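Local atomic coordinates of aerobactin synthase IucA (Klebsiella pneumoniae subsp. pneumoniae, PDB entry 5JM8), a protein that probably catalyses ATP-dependent ligation of citrate to N6-acetyl-N6-hydroxylysine in the biosynthesis of the siderophore aerobactin. Residues 122-136 with 371-385. Numbering follows the deposited sequence.
Sequences IDARHDWAALREKAL and APDGGDSLLVAAVKR
With CG turned away from its carbonyl carbon (chi1 -65°) and the chain extended from CG to NE, Arg132 delivers its guanidinium to Asp373, whose CG stands between the backbone N and the carbonyl carbon (chi1 60°) and whose carboxylate comes from the opposite direction. Asp373 lies in the loop 371-377, which forms a type I turn from Ala371 to Gly374 that overlaps an Asx turn, in which Asp373 OD1 accepts from Gly375 N, and leads into helix 378-390 of the NIS synthetase fold. The salt bridge is end-on: Arg132 NH2 lies 2.6 Å from Asp373 OD1 and NH1 lies 3.1 Å from OD2, each on a syn lone pair, with the two planes nearly coplanar (22° apart). A third bond, from Arg132 NE to the carbonyl oxygen of Asp376, 2.6 Å long and nearly straight, fixes the rotation of the guanidinium. The carboxylate of Asp376 itself turns to Lys384.

Next to this ionic grip, Pro372 CD sits over one face of the six-membered ring of Trp128 in a CH-pi contact, 3.9 Å from its centroid. The indole NE1 is held by Ala144 O, and the side chain of Trp128 lies about 13 Å from the bound ATP. Leu378 packs beside the ring, its CD1 near Trp128 CZ2 and against Leu136 CD1, its CD2 against Leu131 CB.

One helical turn beyond Ala381, Arg385 bends at chi3 and lays one guanidinium face over the backbone of Lys134 and Ala135, while NE pairs with Asp438. Its NH2 donates to a water at 3.0 Å, and that water in turn donates to Leu131 O at 2.8 Å and to Lys134 O.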
ATOM      1  N   ILE A 122       5.870   0.133  30.480  1.00 24.52           N
ATOM      2  CA  ILE A 122       5.270  -1.191  30.360  1.00 27.66           C
ATOM      3  C   ILE A 122       3.753  -1.120  30.512  1.00 30.50           C
ATOM      4  O   ILE A 122       3.021  -1.837  29.830  1.00 35.15           O
ATOM      5  CB  ILE A 122       5.856  -2.169  31.408  1.00 26.38           C
ATOM      6  CG1 ILE A 122       7.314  -2.487  31.058  1.00 20.45           C
ATOM      7  CG2 ILE A 122       5.036  -3.462  31.469  1.00 26.52           C
ATOM      8  CD1 ILE A 122       8.079  -3.228  32.136  1.00 15.95           C
ATOM      9  N   ASP A 123       3.288  -0.258  31.411  1.00 26.38           N
ATOM     10  CA  ASP A 123       1.857  -0.077  31.634  1.00 24.92           C
ATOM     11  C   ASP A 123       1.218   0.768  30.534  1.00 22.70           C
ATOM     12  O   ASP A 123       0.001   0.747  30.356  1.00 25.51           O
ATOM     13  CB  ASP A 123       1.602   0.577  32.994  1.00 27.04           C
ATOM     14  CG  ASP A 123       1.931  -0.342  34.160  1.00 30.68           C
ATOM     15  OD1 ASP A 123       1.843  -1.579  34.001  1.00 32.68           O
ATOM     16  OD2 ASP A 123       2.272   0.177  35.244  1.00 32.29           O
ATOM     17  N   ALA A 124       2.044   1.512  29.804  1.00 22.28           N
ATOM     18  CA  ALA A 124       1.558   2.381  28.736  1.00 20.90           C
ATOM     19  C   ALA A 124       1.508   1.668  27.384  1.00 23.77           C
ATOM     20  O   ALA A 124       0.723   2.041  26.511  1.00 33.41           O
ATOM     21  CB  ALA A 124       2.434   3.620  28.636  1.00 15.53           C
ATOM     22  N   ARG A 125       2.353   0.654  27.214  1.00 20.96           N
ATOM     23  CA  ARG A 125       2.495  -0.028  25.928  1.00 16.86           C
ATOM     24  C   ARG A 125       1.747  -1.358  25.887  1.00 17.45           C
ATOM     25  O   ARG A 125       2.357  -2.426  25.942  1.00 17.56           O
ATOM     26  CB  ARG A 125       3.976  -0.264  25.619  1.00 16.05           C
ATOM     27  CG  ARG A 125       4.787   1.014  25.409  1.00 16.50           C
ATOM     28  CD  ARG A 125       4.374   1.760  24.145  1.00 15.81           C
ATOM     29  NE  ARG A 125       4.502   0.925  22.955  1.00 15.36           N
ATOM     30  CZ  ARG A 125       5.630   0.759  22.268  1.00 15.56           C
ATOM     31  NH1 ARG A 125       6.746   1.371  22.644  1.00 16.52           N
ATOM     32  NH2 ARG A 125       5.641  -0.024  21.202  1.00 14.73           N
ATOM     33  N   HIS A 126       0.425  -1.290  25.773  1.00 17.81           N
ATOM     34  CA  HIS A 126      -0.398  -2.492  25.700  1.00 19.78           C
ATOM     35  C   HIS A 126      -0.334  -3.110  24.311  1.00 22.09           C
ATOM     36  O   HIS A 126      -0.850  -4.203  24.080  1.00 24.79           O
ATOM     37  CB  HIS A 126      -1.847  -2.173  26.066  1.00 18.52           C
ATOM     38  CG  HIS A 126      -2.026  -1.738  27.486  1.00 18.61           C
ATOM     39  ND1 HIS A 126      -2.428  -2.601  28.483  1.00 15.81           N
ATOM     40  CD2 HIS A 126      -1.855  -0.533  28.077  1.00 16.24           C
ATOM     41  CE1 HIS A 126      -2.499  -1.943  29.627  1.00 17.50           C
ATOM     42  NE2 HIS A 126      -2.158  -0.686  29.407  1.00 17.82           N
ATOM     43  N   ASP A 127       0.301  -2.398  23.386  1.00 16.54           N
ATOM     44  CA  ASP A 127       0.507  -2.898  22.036  1.00 16.45           C
ATOM     45  C   ASP A 127       1.710  -3.831  21.950  1.00 17.14           C
ATOM     46  O   ASP A 127       1.901  -4.501  20.935  1.00 20.42           O
ATOM     47  CB  ASP A 127       0.699  -1.733  21.061  1.00 17.49           C
ATOM     48  CG  ASP A 127       1.835  -0.812  21.470  1.00 22.57           C
ATOM     49  OD1 ASP A 127       1.963  -0.532  22.678  1.00 22.87           O
ATOM     50  OD2 ASP A 127       2.600  -0.368  20.586  1.00 27.32           O
ATOM     51  N   TRP A 128       2.514  -3.883  23.010  1.00 16.17           N
ATOM     52  CA  TRP A 128       3.813  -4.540  22.927  1.00 13.50           C
ATOM     53  C   TRP A 128       3.690  -6.034  22.641  1.00 12.71           C
ATOM     54  O   TRP A 128       4.349  -6.549  21.741  1.00 12.39           O
ATOM     55  CB  TRP A 128       4.620  -4.328  24.210  1.00 13.12           C
ATOM     56  CG  TRP A 128       6.063  -4.691  24.031  1.00 18.68           C
ATOM     57  CD1 TRP A 128       7.092  -3.844  23.729  1.00 13.78           C
ATOM     58  CD2 TRP A 128       6.635  -6.003  24.115  1.00 19.22           C
ATOM     59  NE1 TRP A 128       8.268  -4.548  23.628  1.00 16.25           N
ATOM     60  CE2 TRP A 128       8.015  -5.875  23.860  1.00 19.09           C
ATOM     61  CE3 TRP A 128       6.114  -7.272  24.383  1.00 20.21           C
ATOM     62  CZ2 TRP A 128       8.880  -6.967  23.867  1.00 12.86           C
ATOM     63  CZ3 TRP A 128       6.975  -8.355  24.392  1.00 17.16           C
ATOM     64  CH2 TRP A 128       8.341  -8.195  24.134  1.00 16.37           C
ATOM     65  N   ALA A 129       2.850  -6.727  23.401  1.00 13.04           N
ATOM     66  CA  ALA A 129       2.680  -8.168  23.231  1.00 15.96           C
ATOM     67  C   ALA A 129       2.196  -8.522  21.825  1.00 16.88           C
ATOM     68  O   ALA A 129       2.463  -9.615  21.325  1.00 23.47           O
ATOM     69  CB  ALA A 129       1.714  -8.709  24.268  1.00 13.56           C
ATOM     70  N   ALA A 130       1.489  -7.592  21.191  1.00 13.21           N
ATOM     71  CA  ALA A 130       0.950  -7.817  19.852  1.00 13.21           C
ATOM     72  C   ALA A 130       2.035  -7.762  18.776  1.00 15.00           C
ATOM     73  O   ALA A 130       1.809  -8.186  17.643  1.00 15.89           O
ATOM     74  CB  ALA A 130      -0.135  -6.800  19.549  1.00 14.79           C
ATOM     75  N   LEU A 131       3.205  -7.233  19.129  1.00 11.84           N
ATOM     76  CA  LEU A 131       4.335  -7.161  18.203  1.00 13.02           C
ATOM     77  C   LEU A 131       4.868  -8.547  17.846  1.00 11.42           C
ATOM     78  O   LEU A 131       5.545  -8.719  16.833  1.00 11.17           O
ATOM     79  CB  LEU A 131       5.467  -6.320  18.797  1.00 11.58           C
ATOM     80  CG  LEU A 131       5.213  -4.827  19.027  1.00 12.58           C
ATOM     81  CD1 LEU A 131       6.441  -4.171  19.648  1.00 11.80           C
ATOM     82  CD2 LEU A 131       4.835  -4.125  17.733  1.00 11.47           C
ATOM     83  N   ARG A 132       4.571  -9.528  18.693  1.00 11.68           N
ATOM     84  CA  ARG A 132       4.964 -10.912  18.445  1.00 11.67           C
ATOM     85  C   ARG A 132       4.267 -11.518  17.230  1.00 11.50           C
ATOM     86  O   ARG A 132       4.699 -12.545  16.706  1.00 11.44           O
ATOM     87  CB  ARG A 132       4.647 -11.778  19.664  1.00 17.33           C
ATOM     88  CG  ARG A 132       5.421 -11.439  20.921  1.00 15.06           C
ATOM     89  CD  ARG A 132       5.109 -12.446  22.015  1.00 14.07           C
ATOM     90  NE  ARG A 132       5.878 -12.190  23.228  1.00 16.92           N
ATOM     91  CZ  ARG A 132       5.375 -11.709  24.362  1.00 18.41           C
ATOM     92  NH1 ARG A 132       4.080 -11.434  24.475  1.00 21.27           N
ATOM     93  NH2 ARG A 132       6.176 -11.515  25.396  1.00 20.15           N
ATOM     94  N   GLU A 133       3.188 -10.882  16.790  1.00 11.48           N
ATOM     95  CA  GLU A 133       2.260 -11.500  15.852  1.00 12.77           C
ATOM     96  C   GLU A 133       2.782 -11.543  14.424  1.00 11.95           C
ATOM     97  O   GLU A 133       2.329 -12.352  13.613  1.00 14.35           O
ATOM     98  CB  GLU A 133       0.923 -10.761  15.890  1.00 11.61           C
ATOM     99  CG  GLU A 133       0.221 -10.872  17.236  1.00 14.04           C
ATOM    100  CD  GLU A 133      -0.925  -9.893  17.405  1.00 17.52           C
ATOM    101  OE1 GLU A 133      -1.047  -8.952  16.591  1.00 21.32           O
ATOM    102  OE2 GLU A 133      -1.707 -10.065  18.364  1.00 18.65           O
ATOM    103  N   LYS A 134       3.741 -10.678  14.117  1.00 13.27           N
ATOM    104  CA  LYS A 134       4.244 -10.576  12.759  1.00 11.50           C
ATOM    105  C   LYS A 134       5.618  -9.919  12.714  1.00 11.95           C
ATOM    106  O   LYS A 134       6.122  -9.440  13.729  1.00 14.89           O
ATOM    107  CB  LYS A 134       3.254  -9.790  11.900  1.00 14.89           C
ATOM    108  CG  LYS A 134       2.960  -8.406  12.432  1.00 22.93           C
ATOM    109  CD  LYS A 134       2.007  -7.650  11.531  1.00 29.48           C
ATOM    110  CE  LYS A 134       1.945  -6.182  11.923  1.00 31.13           C
ATOM    111  NZ  LYS A 134       1.212  -5.365  10.926  1.00 30.25           N
ATOM    112  N   ALA A 135       6.212  -9.903  11.527  1.00 11.09           N
ATOM    113  CA  ALA A 135       7.529  -9.317  11.334  1.00 14.65           C
ATOM    114  C   ALA A 135       7.483  -7.804  11.519  1.00 16.64           C
ATOM    115  O   ALA A 135       6.612  -7.122  10.972  1.00 17.63           O
ATOM    116  CB  ALA A 135       8.064  -9.670   9.955  1.00 16.76           C
ATOM    117  N   LEU A 136       8.437  -7.286  12.284  1.00 15.02           N
ATOM    118  CA  LEU A 136       8.505  -5.860  12.569  1.00 13.12           C
ATOM    119  C   LEU A 136       9.189  -5.070  11.467  1.00 10.48           C
ATOM    120  O   LEU A 136      10.101  -5.572  10.808  1.00 10.54           O
ATOM    121  CB  LEU A 136       9.246  -5.624  13.885  1.00 12.84           C
ATOM    122  CG  LEU A 136       8.625  -6.231  15.142  1.00 14.20           C
ATOM    123  CD1 LEU A 136       9.489  -5.907  16.336  1.00 13.95           C
ATOM    124  CD2 LEU A 136       7.215  -5.716  15.342  1.00 15.64           C
ATOM    125  N   ALA A 371      11.209 -10.348  27.338  1.00 19.96           N
ATOM    126  CA  ALA A 371       9.851  -9.829  27.334  1.00 18.90           C
ATOM    127  C   ALA A 371       9.468  -9.292  28.711  1.00 18.74           C
ATOM    128  O   ALA A 371       9.645  -9.987  29.713  1.00 23.04           O
ATOM    129  CB  ALA A 371       8.884 -10.907  26.904  1.00 18.67           C
ATOM    130  N   PRO A 372       8.952  -8.051  28.771  1.00 20.01           N
ATOM    131  CA  PRO A 372       8.490  -7.528  30.061  1.00 19.22           C
ATOM    132  C   PRO A 372       7.419  -8.397  30.718  1.00 23.54           C
ATOM    133  O   PRO A 372       7.356  -8.457  31.946  1.00 30.71           O
ATOM    134  CB  PRO A 372       7.923  -6.153  29.697  1.00 16.84           C
ATOM    135  CG  PRO A 372       8.671  -5.752  28.482  1.00 14.43           C
ATOM    136  CD  PRO A 372       8.904  -7.018  27.718  1.00 14.16           C
ATOM    137  N   ASP A 373       6.595  -9.058  29.911  1.00 20.61           N
ATOM    138  CA  ASP A 373       5.521  -9.899  30.432  1.00 22.50           C
ATOM    139  C   ASP A 373       5.958 -11.354  30.613  1.00 24.26           C
ATOM    140  O   ASP A 373       5.151 -12.212  30.975  1.00 24.78           O
ATOM    141  CB  ASP A 373       4.298  -9.835  29.511  1.00 23.59           C
ATOM    142  CG  ASP A 373       4.598 -10.298  28.094  1.00 23.89           C
ATOM    143  OD1 ASP A 373       5.624 -10.976  27.873  1.00 23.59           O
ATOM    144  OD2 ASP A 373       3.793  -9.988  27.194  1.00 23.51           O
ATOM    145  N   GLY A 374       7.227 -11.632  30.333  1.00 26.02           N
ATOM    146  CA  GLY A 374       7.779 -12.958  30.537  1.00 25.23           C
ATOM    147  C   GLY A 374       7.507 -13.921  29.398  1.00 23.37           C
ATOM    148  O   GLY A 374       7.839 -15.103  29.486  1.00 21.99           O
ATOM    149  N   GLY A 375       6.904 -13.417  28.326  1.00 22.38           N
ATOM    150  CA  GLY A 375       6.597 -14.239  27.170  1.00 21.13           C
ATOM    151  C   GLY A 375       7.775 -14.341  26.216  1.00 20.95           C
ATOM    152  O   GLY A 375       8.915 -14.079  26.598  1.00 23.05           O
ATOM    153  N   ASP A 376       7.496 -14.733  24.974  1.00 18.05           N
ATOM    154  CA  ASP A 376       8.524 -14.825  23.943  1.00 15.89           C
ATOM    155  C   ASP A 376       9.165 -13.480  23.651  1.00 14.21           C
ATOM    156  O   ASP A 376       8.471 -12.493  23.414  1.00 14.84           O
ATOM    157  CB  ASP A 376       7.937 -15.373  22.639  1.00 17.46           C
ATOM    158  CG  ASP A 376       7.446 -16.801  22.764  1.00 20.46           C
ATOM    159  OD1 ASP A 376       7.810 -17.487  23.742  1.00 20.36           O
ATOM    160  OD2 ASP A 376       6.703 -17.244  21.860  1.00 23.11           O
ATOM    161  N   SER A 377      10.493 -13.442  23.655  1.00 14.00           N
ATOM    162  CA  SER A 377      11.206 -12.287  23.136  1.00 13.75           C
ATOM    163  C   SER A 377      10.888 -12.180  21.647  1.00 17.03           C
ATOM    164  O   SER A 377      10.478 -13.162  21.025  1.00 17.48           O
ATOM    165  CB  SER A 377      12.711 -12.414  23.370  1.00 13.94           C
ATOM    166  OG  SER A 377      13.254 -13.495  22.635  1.00 13.88           O
ATOM    167  N   LEU A 378      11.066 -10.993  21.075  1.00 15.91           N
ATOM    168  CA  LEU A 378      10.705 -10.761  19.681  1.00 15.41           C
ATOM    169  C   LEU A 378      11.590 -11.559  18.727  1.00 17.61           C
ATOM    170  O   LEU A 378      11.216 -11.799  17.578  1.00 23.13           O
ATOM    171  CB  LEU A 378      10.786  -9.273  19.358  1.00 13.60           C
ATOM    172  CG  LEU A 378       9.745  -8.409  20.071  1.00 16.85           C
ATOM    173  CD1 LEU A 378      10.057  -6.930  19.892  1.00 13.80           C
ATOM    174  CD2 LEU A 378       8.337  -8.724  19.572  1.00 11.71           C
ATOM    175  N   LEU A 379      12.761 -11.966  19.206  1.00 15.04           N
ATOM    176  CA  LEU A 379      13.632 -12.853  18.443  1.00 12.00           C
ATOM    177  C   LEU A 379      13.007 -14.237  18.365  1.00 13.94           C
ATOM    178  O   LEU A 379      12.958 -14.850  17.302  1.00 20.02           O
ATOM    179  CB  LEU A 379      15.021 -12.935  19.078  1.00 12.56           C
ATOM    180  CG  LEU A 379      15.983 -13.978  18.502  1.00 16.76           C
ATOM    181  CD1 LEU A 379      16.189 -13.783  17.006  1.00 20.67           C
ATOM    182  CD2 LEU A 379      17.316 -13.923  19.234  1.00 17.39           C
ATOM    183  N   VAL A 380      12.520 -14.718  19.505  1.00 14.92           N
ATOM    184  CA  VAL A 380      11.914 -16.042  19.592  1.00 15.52           C
ATOM    185  C   VAL A 380      10.606 -16.085  18.811  1.00 15.15           C
ATOM    186  O   VAL A 380      10.229 -17.126  18.274  1.00 13.64           O
ATOM    187  CB  VAL A 380      11.668 -16.440  21.065  1.00 13.77           C
ATOM    188  CG1 VAL A 380      10.812 -17.701  21.166  1.00 13.99           C
ATOM    189  CG2 VAL A 380      12.992 -16.641  21.774  1.00 14.11           C
ATOM    190  N   ALA A 381       9.918 -14.949  18.755  1.00 15.76           N
ATOM    191  CA  ALA A 381       8.701 -14.825  17.960  1.00 14.12           C
ATOM    192  C   ALA A 381       9.013 -14.966  16.474  1.00 14.64           C
ATOM    193  O   ALA A 381       8.224 -15.528  15.718  1.00 14.07           O
ATOM    194  CB  ALA A 381       8.024 -13.493  18.233  1.00 13.43           C
ATOM    195  N   ALA A 382      10.168 -14.452  16.064  1.00 12.15           N
ATOM    196  CA  ALA A 382      10.605 -14.551  14.677  1.00 14.76           C
ATOM    197  C   ALA A 382      11.006 -15.983  14.330  1.00 14.27           C
ATOM    198  O   ALA A 382      10.524 -16.551  13.352  1.00 15.16           O
ATOM    199  CB  ALA A 382      11.762 -13.602  14.420  1.00 11.86           C
ATOM    200  N   VAL A 383      11.893 -16.553  15.140  1.00 15.15           N
ATOM    201  CA  VAL A 383      12.369 -17.916  14.937  1.00 16.43           C
ATOM    202  C   VAL A 383      11.211 -18.904  14.872  1.00 21.68           C
ATOM    203  O   VAL A 383      11.236 -19.851  14.089  1.00 28.23           O
ATOM    204  CB  VAL A 383      13.335 -18.334  16.063  1.00 12.86           C
ATOM    205  CG1 VAL A 383      13.713 -19.809  15.943  1.00 12.50           C
ATOM    206  CG2 VAL A 383      14.579 -17.465  16.033  1.00 12.65           C
ATOM    207  N   LYS A 384      10.200 -18.682  15.703  1.00 21.44           N
ATOM    208  CA  LYS A 384       9.013 -19.527  15.704  1.00 17.70           C
ATOM    209  C   LYS A 384       8.236 -19.398  14.394  1.00 16.15           C
ATOM    210  O   LYS A 384       7.635 -20.364  13.926  1.00 20.12           O
ATOM    211  CB  LYS A 384       8.117 -19.177  16.891  1.00 16.86           C
ATOM    212  CG  LYS A 384       8.535 -19.856  18.186  1.00 16.35           C
ATOM    213  CD  LYS A 384       7.720 -19.361  19.368  1.00 13.69           C
ATOM    214  CE  LYS A 384       7.914 -20.251  20.587  1.00 14.18           C
ATOM    215  NZ  LYS A 384       6.889 -19.984  21.631  1.00 15.22           N
ATOM    216  N   ARG A 385       8.252 -18.205  13.805  1.00 13.44           N
ATOM    217  CA  ARG A 385       7.631 -18.000  12.499  1.00 12.54           C
ATOM    218  C   ARG A 385       8.467 -18.652  11.410  1.00 15.43           C
ATOM    219  O   ARG A 385       7.931 -19.190  10.442  1.00 21.56           O
ATOM    220  CB  ARG A 385       7.458 -16.513  12.200  1.00 11.97           C
ATOM    221  CG  ARG A 385       6.299 -15.868  12.923  1.00 12.13           C
ATOM    222  CD  ARG A 385       6.007 -14.497  12.360  1.00 12.49           C
ATOM    223  NE  ARG A 385       7.159 -13.610  12.474  1.00 15.30           N
ATOM    224  CZ  ARG A 385       7.413 -12.839  13.526  1.00 11.52           C
ATOM    225  NH1 ARG A 385       6.596 -12.839  14.571  1.00 11.72           N
ATOM    226  NH2 ARG A 385       8.489 -12.064  13.533  1.00 11.46           N
TER
HETATM  227  O   HOH W   1       7.642 -10.055  15.643  1.00 14.19           O